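Peptidase M16 inactive domain family protein (Pseudomonas fluorescens, PDB 3GWB) belongs to the M16 metallopeptidase family as an inactive-domain member and may have hydrolase activity, although its substrate is not established. Local coordinates at residues 73-76 against 77-81; 65-68 against 69-72. All coordinates share one frame; numbering follows the deposited sequence.

In the fold
From the N terminus, the chain leaves helix 55-62 and enters contact 2, where residues 65-68 fold back through a tight turn onto 69-72 as a short beta hairpin. Val72 ends that hairpin and starts helix 72-80, whose successive turns make up contact 1, so the two contacts follow one another without nesting or crossing. They also touch: Ile75 of contact 1 lays CD1 against Gly66 CA of contact 2, 3.3 Å away, so that the first helical turn packs against the hairpin. Asp71 caps the helix across the junction. Val67 and Ile75 both reach Val118, which ties hairpin and helix to helix 105-120.

Contact 1. Residues 73-76 against 77-81; sequences GAIA and QGFEG
Ile75 and Phe79 meet one helical turn apart, their side chains alongside each other and pointing the same way. The touching branch of Ile75 is CG2, 3.6 Å from Phe79 CE2. In Ile75, chi1 of -65° sets CG2 anti to the backbone N, on the side from which the ring comes, and leaves CG1 to run back toward the helix start. A beta-branched residue suits this place because its two branches serve two neighbours at once. The pair forms the apolar stripe of an amphipathic helix.

Beneath the side chains runs the alpha-helical i to i+4 ladder. Phe79 N donates to Ile75 O at 3.1 Å, Gln77 N reaches Gly73 O and Gly78 N reaches Ala74 O. The fourth rung, Glu80 N to Ala76 O at 3.1 Å, is the straightest, with 171° at the hydrogen.

Ala76 O has a second donor: a water 2.9 Å from it that also donates a hydrogen bond to Glu80 OE2, at 3.2 Å. The water thus bridges main chain and carboxylate. With chi1 at -82°, Glu80 has its CG beside its own backbone N, and the extended chain beyond runs back past Ala76 O, CG 3.5 Å from it; the methyl of Ala76 leaves this side of the helix unobstructed for the glutamate. Gln77, also long and polar, suits the exposed flank.

Further out, Asp71 caps the helix start, with OD1 accepting from Ala74 N and OD2 more weakly from Gly73 N. Glu80 also packs on Ser364 of the second subunit. On the apolar side helix 105-120 covers the stripe, Val118 lying against Ile75, and Leu114 and Phe115 against Phe79, so that helix 72-80, which follows strand 70-71 and precedes strand 85-90 in the chain, is packed helix to helix.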
loop_
_atom_site.group_PDB
_atom_site.type_symbol
_atom_site.label_atom_id
_atom_site.label_comp_id
_atom_site.label_asym_id
_atom_site.label_seq_id
_atom_site.Cartn_x
_atom_site.Cartn_y
_atom_site.Cartn_z
ATOM N N GLY A 73 18.555 7.774 -2.724
ATOM C CA GLY A 73 18.309 7.448 -4.120
ATOM C C GLY A 73 19.355 6.521 -4.712
ATOM O O GLY A 73 19.038 5.664 -5.532
ATOM N N ALA A 74 20.607 6.692 -4.300
ATOM C CA ALA A 74 21.700 5.865 -4.800
ATOM C C ALA A 74 21.507 4.409 -4.370
ATOM O O ALA A 74 21.699 3.483 -5.162
ATOM C CB ALA A 74 23.028 6.391 -4.284
ATOM N N ILE A 75 21.130 4.210 -3.112
ATOM C CA ILE A 75 20.910 2.862 -2.598
ATOM C C ILE A 75 19.747 2.204 -3.350
ATOM O O ILE A 75 19.836 1.050 -3.777
ATOM C CB ILE A 75 20.606 2.915 -1.087
ATOM C CG1 ILE A 75 21.837 3.427 -0.339
ATOM C CG2 ILE A 75 20.193 1.530 -0.571
ATOM C CD1 ILE A 75 21.570 3.763 1.124
ATOM N N ALA A 76 18.665 2.949 -3.534
ATOM C CA ALA A 76 17.497 2.427 -4.231
ATOM C C ALA A 76 17.826 1.979 -5.657
ATOM O O ALA A 76 17.414 0.901 -6.090
ATOM C CB ALA A 76 16.409 3.479 -4.256
ATOM N N GLN A 77 18.570 2.806 -6.387
ATOM C CA GLN A 77 18.922 2.472 -7.755
ATOM C C GLN A 77 19.874 1.292 -7.738
ATOM O O GLN A 77 19.858 0.450 -8.638
ATOM C CB GLN A 77 19.570 3.672 -8.449
ATOM C CG GLN A 77 18.711 4.921 -8.418
ATOM C CD GLN A 77 18.998 5.858 -9.574
ATOM O OE1 GLN A 77 20.155 6.189 -9.850
ATOM N NE2 GLN A 77 17.942 6.298 -10.256
ATOM N N GLY A 78 20.698 1.232 -6.697
ATOM C CA GLY A 78 21.639 0.142 -6.567
ATOM C C GLY A 78 20.951 -1.211 -6.573
ATOM O O GLY A 78 21.374 -2.120 -7.284
ATOM N N PHE A 79 19.893 -1.358 -5.778
ATOM C CA PHE A 79 19.177 -2.625 -5.727
ATOM C C PHE A 79 18.439 -2.853 -7.049
ATOM O O PHE A 79 18.521 -3.932 -7.644
ATOM C CB PHE A 79 18.178 -2.639 -4.559
ATOM C CG PHE A 79 18.817 -2.763 -3.195
ATOM C CD1 PHE A 79 19.637 -3.848 -2.889
ATOM C CD2 PHE A 79 18.568 -1.812 -2.203
ATOM C CE1 PHE A 79 20.204 -3.986 -1.610
ATOM C CE2 PHE A 79 19.127 -1.938 -0.922
ATOM C CZ PHE A 79 19.946 -3.026 -0.626
ATOM N N GLU A 80 17.729 -1.829 -7.512
ATOM C CA GLU A 80 16.971 -1.930 -8.762
ATOM C C GLU A 80 17.810 -2.368 -9.956
ATOM O O GLU A 80 17.372 -3.194 -10.761
ATOM C CB GLU A 80 16.307 -0.589 -9.096
ATOM C CG GLU A 80 15.003 -0.320 -8.369
ATOM C CD GLU A 80 14.458 1.069 -8.668
ATOM O OE1 GLU A 80 14.267 1.394 -9.863
ATOM O OE2 GLU A 80 14.224 1.837 -7.706
ATOM N N GLY A 81 19.010 -1.812 -10.077
ATOM C CA GLY A 81 19.867 -2.158 -11.195
ATOM C C GLY A 81 20.331 -3.603 -11.170
ATOM O O GLY A 81 20.826 -4.125 -12.169
HETATM O O HOH W 1 14.818 -0.038 -5.223
#

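Contact 2. Residues 65-68 against 69-72; sequences EGVA and GKDV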
loop_
_atom_site.group_PDB
_atom_site.type_symbol
_atom_site.label_atom_id
_atom_site.label_comp_id
_atom_site.label_asym_id
_atom_site.label_seq_id
_atom_site.Cartn_x
_atom_site.Cartn_y
_atom_site.Cartn_z
ATOM N N GLU A 65 18.358 4.715 4.118
ATOM C CA GLU A 65 18.377 6.139 3.800
ATOM C C GLU A 65 19.792 6.603 3.483
ATOM O O GLU A 65 19.988 7.737 3.045
ATOM C CB GLU A 65 17.835 6.974 4.966
ATOM C CG GLU A 65 16.332 6.929 5.122
ATOM C CD GLU A 65 15.594 7.442 3.891
ATOM O OE1 GLU A 65 16.020 8.465 3.305
ATOM O OE2 GLU A 65 14.573 6.827 3.517
ATOM N N GLY A 66 20.777 5.734 3.716
ATOM C CA GLY A 66 22.149 6.106 3.430
ATOM C C GLY A 66 23.233 5.230 4.033
ATOM O O GLY A 66 23.080 4.680 5.125
ATOM N N VAL A 67 24.327 5.087 3.295
ATOM C CA VAL A 67 25.490 4.332 3.749
ATOM C C VAL A 67 26.685 5.165 3.306
ATOM O O VAL A 67 26.512 6.169 2.613
ATOM C CB VAL A 67 25.569 2.922 3.112
ATOM C CG1 VAL A 67 24.321 2.116 3.483
ATOM C CG2 VAL A 67 25.716 3.028 1.610
ATOM N N ALA A 68 27.886 4.765 3.709
ATOM C CA ALA A 68 29.097 5.497 3.348
ATOM C C ALA A 68 29.149 5.859 1.863
ATOM O O ALA A 68 29.178 4.980 0.998
ATOM C CB ALA A 68 30.334 4.676 3.726
ATOM N N GLY A 69 29.149 7.159 1.581
ATOM C CA GLY A 69 29.229 7.637 0.208
ATOM C C GLY A 69 28.009 7.462 -0.681
ATOM O O GLY A 69 28.092 7.712 -1.886
ATOM N N LYS A 70 26.880 7.050 -0.109
ATOM C CA LYS A 70 25.656 6.843 -0.888
ATOM C C LYS A 70 24.412 7.386 -0.185
ATOM O O LYS A 70 24.223 7.164 1.012
ATOM C CB LYS A 70 25.434 5.355 -1.144
ATOM C CG LYS A 70 26.373 4.700 -2.116
ATOM C CD LYS A 70 25.956 3.243 -2.295
ATOM C CE LYS A 70 26.647 2.598 -3.478
ATOM N NZ LYS A 70 28.126 2.665 -3.342
ATOM N N ASP A 71 23.557 8.076 -0.934
ATOM C CA ASP A 71 22.326 8.622 -0.370
ATOM C C ASP A 71 21.148 7.678 -0.662
ATOM O O ASP A 71 21.319 6.645 -1.314
ATOM C CB ASP A 71 22.050 10.012 -0.950
ATOM C CG ASP A 71 21.350 9.958 -2.296
ATOM O OD1 ASP A 71 21.794 9.202 -3.186
ATOM O OD2 ASP A 71 20.345 10.684 -2.464
ATOM N N VAL A 72 19.964 8.044 -0.180
ATOM C CA VAL A 72 18.758 7.240 -0.355
ATOM C C VAL A 72 18.486 6.825 -1.796
ATOM O O VAL A 72 18.228 5.650 -2.064
ATOM C CB VAL A 72 17.505 7.967 0.219
ATOM C CG1 VAL A 72 17.248 9.277 -0.525
ATOM C CG2 VAL A 72 16.296 7.055 0.132
HETATM O O HOH W 2 19.807 10.188 2.007
#
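Glu65 and Val72 lie side by side at the open end of a short beta hairpin whose two-residue loop is a type II turn. The bend of Glu65 at chi2 (-60°) brings its carboxylate alongside the valine, OE1 3.5 Å from Val72 CB. Its charge is met by Arg131 in a salt bridge through OE2, while OE1 is hydrogen-bonded to Ser128 OG. Cutting this side chain back to an alanine is likely to leave Arg131 without its carboxylate mate and Ser128 OG without this partner, and to uncover one side of Val72. At the main chain, a water donates to Glu65 O at 2.7 Å and accepts from Val72 N at 3.1 Å, bridging the two main chains just beyond the strand pair, where Glu65 O and Val72 N are not directly bonded.

Gly66 adopts backbone angles that would press a CB against the preceding carbonyl, and its bare CA approaches Lys70 O. Val67 forms the hydrogen-bonded pair with Lys70: Val67 N donates to Lys70 O, and Lys70 N returns to Val67 O at 2.9 Å. Across the pair, Val67 CG2 rests on the aliphatic part of Lys70, 3.6 Å from CB and 3.9 Å from CD. Val67 is buried against Glu117 and Val118 of helix 105-120, as befits an apolar beta-branched residue. Ala68 and Gly69 are the two central residues of the turn; at the positive phi of Gly69 (72°), a CB would clash with Ala68 O, only 2.7 Å away.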